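Local coordinates for protein cytochrome P450 (Rhodococcus erythropolis, PDB 3WEC) that is a heme monooxygenase that hydroxylates the quinoline nitrogen of aurachin alkaloids, a step that confers their antibiotic activity, at residues A[294-299]-A[331-336]; A[267-272]-A[340-345]; A[136-141]-A[372-377]. One frame throughout, in Å; residues are numbered along the deposited sequence.

Overall arrangement
All three contacts are largely buried, but their chemistry differs. Contact 1 lies deepest, its centre about 14 Å from that of the chain, and is polar: two arginines and an asparagine join the end of helix 286-296 to helix 328-333. Contact 2, about 20 Å out, is aromatic and has no hydrogen bond between its segments; it packs the end of helix 240-271 against loop 340-345. The two meet through a salt bridge from Arg333 to Asp340. Contact 3, equally far out, packs helix 128-141 on helix 364-381, with apolar Val139-Phe374 packing and a water-bridged polar margin at Glu377. It meets contact 2 where Leu375 touches Phe269.

Contact 1 (A[294-299]-A[331-336]); sequences LRFEPP and GNREAV
The guanidinium of Arg333 lies flat on the Phe296 ring, planes 5° apart, with NH2 over the ring centre and Arg333 CZ 4.2 Å from the Phe296 centroid. This is a stacked cation-pi pair, and Phe296 holds the group a second way, through its backbone: Arg333 NH2 donates to Phe296 O at 3.1 Å, in the carbonyl plane and on a lone pair. A salt bridge from Arg333 NH1 to Asp340 fixes the other branch. The second guanidinium, that of Arg295, carries Val336 CG2 over the centre of one face, 3.6 Å from Arg295 CZ, while Asn332 C and Arg333 CA lie at its edge. Its chain bends at chi3 (62°), which turns NE toward that methyl. Arg295 and Glu292, salt-bridged through NE, are the ExxR pair of the P450 K helix; Asn332 and Arg333 lie on the short K' helix. Arg295 NH1 also donates to Asn332 O at 3.1 Å, from above the carbonyl plane, and Ala335 N reaches that oxygen from the opposite face. In return Asn332 ND2 makes a weak bond to Arg295 O (3.5 Å), its OD1 being held by Leu352 N. Water 1 donates to Arg295 O at 2.9 Å and accepts weakly from Arg333 NE. Pro298 CG packs 3.7 Å from Asn332 ND2.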
loop_
_atom_site.group_PDB
_atom_site.type_symbol
_atom_site.label_atom_id
_atom_site.label_comp_id
_atom_site.label_asym_id
_atom_site.label_seq_id
_atom_site.Cartn_x
_atom_site.Cartn_y
_atom_site.Cartn_z
ATOM N N LEU A 294 -9.017 7.004 3.429
ATOM C CA LEU A 294 -8.257 6.324 2.370
ATOM C C LEU A 294 -8.406 7.072 1.051
ATOM O O LEU A 294 -7.441 7.122 0.252
ATOM C CB LEU A 294 -8.687 4.856 2.211
ATOM C CG LEU A 294 -8.165 3.787 3.171
ATOM C CD1 LEU A 294 -9.021 2.547 3.101
ATOM C CD2 LEU A 294 -6.729 3.366 2.956
ATOM N N ARG A 295 -9.592 7.670 0.855
ATOM C CA ARG A 295 -9.857 8.535 -0.300
ATOM C C ARG A 295 -9.096 9.875 -0.233
ATOM O O ARG A 295 -8.418 10.246 -1.193
ATOM C CB ARG A 295 -11.358 8.802 -0.499
ATOM C CG ARG A 295 -11.635 9.503 -1.818
ATOM C CD ARG A 295 -13.008 10.177 -1.874
ATOM N NE ARG A 295 -13.252 11.239 -0.898
ATOM C CZ ARG A 295 -12.851 12.517 -1.002
ATOM N NH1 ARG A 295 -12.126 12.938 -2.031
ATOM N NH2 ARG A 295 -13.191 13.392 -0.067
ATOM N N PHE A 296 -9.254 10.584 0.889
ATOM C CA PHE A 296 -8.647 11.907 1.141
ATOM C C PHE A 296 -7.132 11.830 1.280
ATOM O O PHE A 296 -6.427 12.724 0.847
ATOM C CB PHE A 296 -9.248 12.521 2.428
ATOM C CG PHE A 296 -8.973 13.983 2.604
ATOM C CD1 PHE A 296 -9.647 14.939 1.855
ATOM C CD2 PHE A 296 -8.060 14.422 3.565
ATOM C CE1 PHE A 296 -9.395 16.312 2.044
ATOM C CE2 PHE A 296 -7.802 15.788 3.745
ATOM C CZ PHE A 296 -8.485 16.738 2.992
ATOM N N GLU A 297 -6.628 10.792 1.937
ATOM C CA GLU A 297 -5.190 10.689 2.121
ATOM C C GLU A 297 -4.731 9.246 1.885
ATOM O O GLU A 297 -4.427 8.536 2.836
ATOM C CB GLU A 297 -4.770 11.159 3.524
ATOM C CG GLU A 297 -4.825 12.670 3.769
ATOM C CD GLU A 297 -3.628 13.430 3.235
ATOM O OE1 GLU A 297 -2.812 12.847 2.493
ATOM O OE2 GLU A 297 -3.511 14.650 3.528
ATOM N N PRO A 298 -4.658 8.825 0.610
ATOM C CA PRO A 298 -4.336 7.417 0.314
ATOM C C PRO A 298 -2.885 7.147 0.613
ATOM O O PRO A 298 -2.075 8.069 0.568
ATOM C CB PRO A 298 -4.644 7.288 -1.192
ATOM C CG PRO A 298 -5.121 8.648 -1.652
ATOM C CD PRO A 298 -4.716 9.652 -0.615
ATOM N N PRO A 299 -2.536 5.900 0.993
ATOM C CA PRO A 299 -1.122 5.703 1.334
ATOM C C PRO A 299 -0.258 5.571 0.063
ATOM O O PRO A 299 0.949 5.915 0.078
ATOM C CB PRO A 299 -1.136 4.406 2.157
ATOM C CG PRO A 299 -2.330 3.664 1.633
ATOM C CD PRO A 299 -3.353 4.699 1.248
ATOM N N GLY A 331 -7.298 11.343 -8.889
ATOM C CA GLY A 331 -8.621 10.867 -9.239
ATOM C C GLY A 331 -9.570 10.942 -8.067
ATOM O O GLY A 331 -10.643 11.475 -8.193
ATOM N N ASN A 332 -9.157 10.433 -6.913
ATOM C CA ASN A 332 -9.986 10.447 -5.708
ATOM C C ASN A 332 -10.618 11.803 -5.363
ATOM O O ASN A 332 -11.768 11.849 -4.879
ATOM C CB ASN A 332 -9.189 9.925 -4.524
ATOM C CG ASN A 332 -8.993 8.406 -4.574
ATOM O OD1 ASN A 332 -9.596 7.712 -5.400
ATOM N ND2 ASN A 332 -8.115 7.892 -3.717
ATOM N N ARG A 333 -9.861 12.892 -5.591
ATOM C CA ARG A 333 -10.300 14.228 -5.220
ATOM C C ARG A 333 -11.511 14.664 -6.062
ATOM O O ARG A 333 -12.256 15.567 -5.683
ATOM C CB ARG A 333 -9.144 15.259 -5.251
ATOM C CG ARG A 333 -8.084 15.076 -4.161
ATOM C CD ARG A 333 -8.720 14.898 -2.784
ATOM N NE ARG A 333 -7.746 14.792 -1.686
ATOM C CZ ARG A 333 -7.252 15.857 -1.051
ATOM N NH1 ARG A 333 -7.630 17.089 -1.414
ATOM N NH2 ARG A 333 -6.389 15.703 -0.066
ATOM N N GLU A 334 -11.739 13.960 -7.171
ATOM C CA GLU A 334 -12.966 14.155 -7.966
ATOM C C GLU A 334 -13.871 12.896 -8.033
ATOM O O GLU A 334 -14.802 12.852 -8.828
ATOM C CB GLU A 334 -12.649 14.725 -9.376
ATOM C CG GLU A 334 -11.854 13.798 -10.299
ATOM C CD GLU A 334 -11.679 14.340 -11.709
ATOM O OE1 GLU A 334 -11.754 15.566 -11.889
ATOM O OE2 GLU A 334 -11.475 13.539 -12.651
ATOM N N ALA A 335 -13.617 11.895 -7.194
ATOM C CA ALA A 335 -14.435 10.659 -7.195
ATOM C C ALA A 335 -15.837 10.859 -6.581
ATOM O O ALA A 335 -16.773 10.117 -6.893
ATOM C CB ALA A 335 -13.699 9.510 -6.521
ATOM N N VAL A 336 -15.953 11.877 -5.725
ATOM C CA VAL A 336 -17.188 12.261 -5.027
ATOM C C VAL A 336 -17.418 13.778 -5.196
ATOM O O VAL A 336 -16.489 14.496 -5.564
ATOM C CB VAL A 336 -17.086 11.937 -3.512
ATOM C CG1 VAL A 336 -17.027 10.435 -3.263
ATOM C CG2 VAL A 336 -15.868 12.616 -2.885
HETATM O O HOH W 1 -6.862 12.200 -2.597
#

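Contact 2 (A[267-272]-A[340-345]); sequences ITFSRH and DTFSVT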
loop_
_atom_site.group_PDB
_atom_site.type_symbol
_atom_site.label_atom_id
_atom_site.label_comp_id
_atom_site.label_asym_id
_atom_site.label_seq_id
_atom_site.Cartn_x
_atom_site.Cartn_y
_atom_site.Cartn_z
ATOM N N ILE A 267 -3.123 12.630 11.276
ATOM C CA ILE A 267 -2.946 13.972 10.715
ATOM C C ILE A 267 -4.292 14.558 10.295
ATOM O O ILE A 267 -4.551 15.706 10.543
ATOM C CB ILE A 267 -1.995 13.939 9.484
ATOM C CG1 ILE A 267 -0.627 13.345 9.865
ATOM C CG2 ILE A 267 -1.863 15.318 8.830
ATOM C CD1 ILE A 267 0.243 12.908 8.706
ATOM N N THR A 268 -5.130 13.755 9.635
ATOM C CA THR A 268 -6.433 14.238 9.120
ATOM C C THR A 268 -7.482 14.550 10.212
ATOM O O THR A 268 -8.163 15.572 10.157
ATOM C CB THR A 268 -6.977 13.240 8.071
ATOM O OG1 THR A 268 -5.956 12.951 7.128
ATOM C CG2 THR A 268 -8.183 13.789 7.322
ATOM N N PHE A 269 -7.620 13.700 11.217
ATOM C CA PHE A 269 -8.499 14.067 12.342
ATOM C C PHE A 269 -7.956 15.199 13.236
ATOM O O PHE A 269 -8.724 15.845 13.945
ATOM C CB PHE A 269 -8.905 12.832 13.159
ATOM C CG PHE A 269 -9.877 11.926 12.445
ATOM C CD1 PHE A 269 -11.091 12.411 11.972
ATOM C CD2 PHE A 269 -9.591 10.591 12.259
ATOM C CE1 PHE A 269 -11.988 11.585 11.318
ATOM C CE2 PHE A 269 -10.486 9.756 11.599
ATOM C CZ PHE A 269 -11.686 10.252 11.134
ATOM N N SER A 270 -6.652 15.454 13.187
ATOM C CA SER A 270 -6.031 16.591 13.868
ATOM C C SER A 270 -6.441 17.869 13.142
ATOM O O SER A 270 -6.829 18.874 13.753
ATOM C CB SER A 270 -4.503 16.464 13.860
ATOM O OG SER A 270 -3.880 17.481 14.643
ATOM N N ARG A 271 -6.374 17.807 11.820
ATOM C CA ARG A 271 -6.736 18.942 11.003
ATOM C C ARG A 271 -8.246 19.199 10.925
ATOM O O ARG A 271 -8.648 20.311 10.625
ATOM C CB ARG A 271 -6.127 18.770 9.620
ATOM C CG ARG A 271 -4.649 19.122 9.590
ATOM C CD ARG A 271 -4.033 18.564 8.327
ATOM N NE ARG A 271 -2.610 18.870 8.232
ATOM C CZ ARG A 271 -1.821 18.420 7.254
ATOM N NH1 ARG A 271 -2.319 17.648 6.292
ATOM N NH2 ARG A 271 -0.544 18.726 7.246
ATOM N N HIS A 272 -9.079 18.182 11.177
ATOM C CA HIS A 272 -10.557 18.341 11.073
ATOM C C HIS A 272 -11.272 17.763 12.273
ATOM O O HIS A 272 -11.918 16.706 12.178
ATOM C CB HIS A 272 -11.093 17.727 9.755
ATOM C CG HIS A 272 -10.323 18.162 8.499
ATOM N ND1 HIS A 272 -10.530 19.359 7.882
ATOM C CD2 HIS A 272 -9.328 17.515 7.770
ATOM C CE1 HIS A 272 -9.709 19.459 6.815
ATOM N NE2 HIS A 272 -8.979 18.325 6.747
ATOM N N ASP A 340 -12.521 17.868 -2.314
ATOM C CA ASP A 340 -11.428 18.440 -1.523
ATOM C C ASP A 340 -11.826 18.608 -0.045
ATOM O O ASP A 340 -10.991 18.991 0.790
ATOM C CB ASP A 340 -10.874 19.744 -2.140
ATOM C CG ASP A 340 -9.893 19.486 -3.304
ATOM O OD1 ASP A 340 -9.988 20.167 -4.328
ATOM O OD2 ASP A 340 -9.018 18.607 -3.225
ATOM N N THR A 341 -13.085 18.296 0.274
ATOM C CA THR A 341 -13.582 18.315 1.665
ATOM C C THR A 341 -13.520 16.920 2.255
ATOM O O THR A 341 -14.007 15.931 1.660
ATOM C CB THR A 341 -15.016 18.882 1.800
ATOM O OG1 THR A 341 -15.052 20.238 1.329
ATOM C CG2 THR A 341 -15.490 18.860 3.268
ATOM N N PHE A 342 -12.880 16.834 3.415
ATOM C CA PHE A 342 -12.843 15.598 4.133
ATOM C C PHE A 342 -14.146 15.526 4.904
ATOM O O PHE A 342 -14.399 16.345 5.800
ATOM C CB PHE A 342 -11.601 15.501 5.051
ATOM C CG PHE A 342 -11.579 14.253 5.933
ATOM C CD1 PHE A 342 -11.848 14.345 7.293
ATOM C CD2 PHE A 342 -11.272 12.999 5.405
ATOM C CE1 PHE A 342 -11.822 13.216 8.093
ATOM C CE2 PHE A 342 -11.216 11.873 6.209
ATOM C CZ PHE A 342 -11.511 11.981 7.556
ATOM N N SER A 343 -14.987 14.562 4.521
ATOM C CA SER A 343 -16.271 14.353 5.197
ATOM C C SER A 343 -16.497 12.870 5.464
ATOM O O SER A 343 -16.544 12.069 4.540
ATOM C CB SER A 343 -17.431 14.946 4.398
ATOM O OG SER A 343 -18.681 14.566 4.959
ATOM N N VAL A 344 -16.630 12.528 6.739
ATOM C CA VAL A 344 -16.811 11.147 7.173
ATOM C C VAL A 344 -18.286 10.762 7.067
ATOM O O VAL A 344 -18.680 9.627 7.368
ATOM C CB VAL A 344 -16.344 10.979 8.637
ATOM C CG1 VAL A 344 -16.748 9.634 9.186
ATOM C CG2 VAL A 344 -14.843 11.156 8.759
ATOM N N THR A 345 -19.122 11.698 6.643
ATOM C CA THR A 345 -20.533 11.359 6.507
ATOM C C THR A 345 -20.981 11.101 5.066
ATOM O O THR A 345 -22.144 10.809 4.831
ATOM C CB THR A 345 -21.453 12.355 7.230
ATOM O OG1 THR A 345 -21.122 13.683 6.822
ATOM C CG2 THR A 345 -21.272 12.232 8.736
#
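Thr268 presses its methyl onto the middle of the Phe342 ring: CG2 stands 3.5 Å from the Phe342 centroid and only 2° off the ring normal, so all six ring carbons lie at nearly the same distance from it. This CH-pi contact is the tight part of the interface. The threonine is turned for it, with CG2 anti to its backbone N, while OG1 is hydrogen-bonded within the helix to Asn264 O. In Phe342 the CB already leaves the backbone in the direction of the helix, and chi1 (175°) sets CG anti to the backbone N. Its far end meets Phe269 in an offset edge-to-face pair, the edge of Phe342 toward the face of Phe269, with planes at 73°. The nearest carbons there are Phe269 CE1 and Phe342 CE1, 3.6 Å apart. Val344 adds CG2 at the edge of the Phe269 ring, 3.9 Å from Phe269 CE1.

Toward solvent the fit slackens. His272, partly exposed where the helix ends, comes no nearer than 4.1 Å, from its CD2 to Phe342 CB. That CB sits over one face of the imidazole, toward the rim, and Arg271 CB covers the opposite face; the His272 and Phe342 rings themselves meet only obliquely. Before Phe342 the loop passes through exposed Asp340 and Thr341. Helix 286-296 adds Phe296, whose ring meets Phe342, and Glu292 OE2, which accepts from Ser343 N and belongs to the ExxR pair. Phe269, His272 and Phe342 thus form an aromatic cluster that joins the end of helix 240-271 to the meander of the P450 fold.

Contact 3 (A[136-141]-A[372-377]); sequences SSAVRH and QHFLRE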
loop_
_atom_site.group_PDB
_atom_site.type_symbol
_atom_site.label_atom_id
_atom_site.label_comp_id
_atom_site.label_asym_id
_atom_site.label_seq_id
_atom_site.Cartn_x
_atom_site.Cartn_y
_atom_site.Cartn_z
ATOM N N SER A 136 -6.365 -2.178 19.692
ATOM C CA SER A 136 -6.540 -1.546 20.989
ATOM C C SER A 136 -5.225 -1.332 21.708
ATOM O O SER A 136 -5.053 -0.302 22.322
ATOM C CB SER A 136 -7.571 -2.249 21.885
ATOM O OG SER A 136 -7.553 -3.638 21.685
ATOM N N SER A 137 -4.293 -2.276 21.625
ATOM C CA SER A 137 -2.968 -2.047 22.217
ATOM C C SER A 137 -2.310 -0.794 21.637
ATOM O O SER A 137 -1.723 0.004 22.387
ATOM C CB SER A 137 -2.046 -3.241 22.005
ATOM O OG SER A 137 -2.468 -4.319 22.792
ATOM N N ALA A 138 -2.407 -0.640 20.310
ATOM C CA ALA A 138 -1.777 0.473 19.579
ATOM C C ALA A 138 -2.440 1.782 19.971
ATOM O O ALA A 138 -1.760 2.758 20.320
ATOM C CB ALA A 138 -1.865 0.266 18.076
ATOM N N VAL A 139 -3.773 1.782 19.931
ATOM C CA VAL A 139 -4.548 2.943 20.320
ATOM C C VAL A 139 -4.161 3.351 21.737
ATOM O O VAL A 139 -4.025 4.541 22.012
ATOM C CB VAL A 139 -6.065 2.722 20.100
ATOM C CG1 VAL A 139 -6.920 3.459 21.120
ATOM C CG2 VAL A 139 -6.436 3.150 18.698
ATOM N N ARG A 140 -3.930 2.359 22.603
ATOM C CA ARG A 140 -3.452 2.574 23.974
ATOM C C ARG A 140 -2.027 3.145 24.061
ATOM O O ARG A 140 -1.743 3.994 24.899
ATOM C CB ARG A 140 -3.562 1.262 24.787
ATOM C CG ARG A 140 -2.830 1.269 26.119
ATOM C CD ARG A 140 -3.077 -0.020 26.902
ATOM N NE ARG A 140 -4.435 -0.071 27.458
ATOM C CZ ARG A 140 -4.868 0.649 28.495
ATOM N NH1 ARG A 140 -4.063 1.497 29.122
ATOM N NH2 ARG A 140 -6.123 0.525 28.907
ATOM N N HIS A 141 -1.139 2.666 23.190
ATOM C CA HIS A 141 0.261 3.136 23.153
ATOM C C HIS A 141 0.410 4.609 22.770
ATOM O O HIS A 141 1.348 5.286 23.224
ATOM C CB HIS A 141 1.104 2.214 22.264
ATOM C CG HIS A 141 2.591 2.213 22.584
ATOM N ND1 HIS A 141 3.169 3.102 23.442
ATOM C CD2 HIS A 141 3.632 1.414 22.087
ATOM C CE1 HIS A 141 4.495 2.865 23.516
ATOM N NE2 HIS A 141 4.780 1.831 22.694
ATOM N N GLN A 372 -10.573 0.012 10.637
ATOM C CA GLN A 372 -11.866 0.177 11.346
ATOM C C GLN A 372 -11.804 -0.086 12.815
ATOM O O GLN A 372 -12.381 0.692 13.589
ATOM C CB GLN A 372 -12.939 -0.733 10.768
ATOM C CG GLN A 372 -13.308 -0.312 9.360
ATOM C CD GLN A 372 -14.153 -1.327 8.666
ATOM O OE1 GLN A 372 -14.497 -2.362 9.245
ATOM N NE2 GLN A 372 -14.514 -1.038 7.422
ATOM N N HIS A 373 -11.148 -1.178 13.209
ATOM C CA HIS A 373 -10.924 -1.452 14.636
ATOM C C HIS A 373 -10.047 -0.400 15.242
ATOM O O HIS A 373 -10.191 -0.079 16.426
ATOM C CB HIS A 373 -10.229 -2.788 14.858
ATOM C CG HIS A 373 -11.111 -3.970 14.698
ATOM N ND1 HIS A 373 -12.073 -4.269 15.574
ATOM C CD2 HIS A 373 -11.120 -4.970 13.737
ATOM C CE1 HIS A 373 -12.694 -5.397 15.188
ATOM N NE2 HIS A 373 -12.102 -5.823 14.056
ATOM N N PHE A 374 -9.089 0.099 14.459
ATOM C CA PHE A 374 -8.186 1.111 14.997
ATOM C C PHE A 374 -8.941 2.401 15.284
ATOM O O PHE A 374 -8.758 2.981 16.349
ATOM C CB PHE A 374 -7.022 1.405 14.067
ATOM C CG PHE A 374 -6.086 2.472 14.589
ATOM C CD1 PHE A 374 -5.028 2.135 15.407
ATOM C CD2 PHE A 374 -6.257 3.806 14.237
ATOM C CE1 PHE A 374 -4.156 3.102 15.885
ATOM C CE2 PHE A 374 -5.374 4.766 14.692
ATOM C CZ PHE A 374 -4.345 4.425 15.540
ATOM N N LEU A 375 -9.758 2.845 14.321
ATOM C CA LEU A 375 -10.511 4.072 14.446
ATOM C C LEU A 375 -11.558 3.956 15.605
ATOM O O LEU A 375 -11.689 4.881 16.409
ATOM C CB LEU A 375 -11.170 4.420 13.105
ATOM C CG LEU A 375 -11.594 5.857 12.757
ATOM C CD1 LEU A 375 -12.852 5.848 11.905
ATOM C CD2 LEU A 375 -11.757 6.777 13.948
ATOM N N ARG A 376 -12.245 2.808 15.681
ATOM C CA ARG A 376 -13.247 2.515 16.701
ATOM C C ARG A 376 -12.672 2.602 18.122
ATOM O O ARG A 376 -13.311 3.159 19.017
ATOM C CB ARG A 376 -13.904 1.141 16.513
ATOM C CG ARG A 376 -14.885 0.832 17.645
ATOM C CD ARG A 376 -15.700 -0.455 17.495
ATOM N NE ARG A 376 -16.506 -0.455 16.281
ATOM C CZ ARG A 376 -16.124 -1.005 15.131
ATOM N NH1 ARG A 376 -14.955 -1.640 15.025
ATOM N NH2 ARG A 376 -16.929 -0.934 14.086
ATOM N N GLU A 377 -11.481 2.030 18.318
ATOM C CA GLU A 377 -10.802 2.116 19.612
ATOM C C GLU A 377 -10.376 3.565 19.873
ATOM O O GLU A 377 -10.547 4.096 20.971
ATOM C CB GLU A 377 -9.586 1.177 19.641
ATOM C CG GLU A 377 -9.903 -0.316 19.673
ATOM C CD GLU A 377 -10.734 -0.720 20.891
ATOM O OE1 GLU A 377 -11.779 -1.378 20.667
ATOM O OE2 GLU A 377 -10.357 -0.361 22.047
HETATM O O HOH W 2 -7.606 0.752 23.476
#
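Val139 lays its CG2 methyl on one face of the Phe374 ring, displaced toward the rim, 3.9 Å from the Phe374 centroid: a CH-pi contact at the heart of the packing between helix 128-141 and helix 364-381. These are helices D and L of the P450 fold, two members of its conserved helix bundle; the short segments cross at -45° with their axes 8.9 Å apart. Phe374 reaches toward the neighbouring helix with its CG anti to the backbone N. The ring offers one face to Val139 and has Ala138 CB at its edge, 4.3 Å from Phe374 CE1. Phe374 also touches Ile262 and Met265 of the long helix 240-271, so one ring packs against two helices.

Val139 has a chi1 of 148°, somewhat off the staggered position, and both its methyls press on helix 364-381. CG2 comes within 3.3 Å of Phe374 O, a close approach for a methyl, while CG1 packs 3.8 Å from Glu377 CB.

Glu377 takes the contact to its partly exposed side. Its CG is anti to the carbonyl carbon and beside the backbone N, and a bend at chi2 (-59°) folds CD back over Ser136. The carboxylate consequently meets carbon: Glu377 OE2 is 3.4 Å from Ser136 CB. The serine hydroxyl has a different partner, bonding to Leu132 O in its own helix from a torsion that also departs from a staggered form. The polar link between the helices is therefore indirect, through water 2, which donates to Ser136 O at 3.0 Å and to Glu377 OE2 at 3.3 Å.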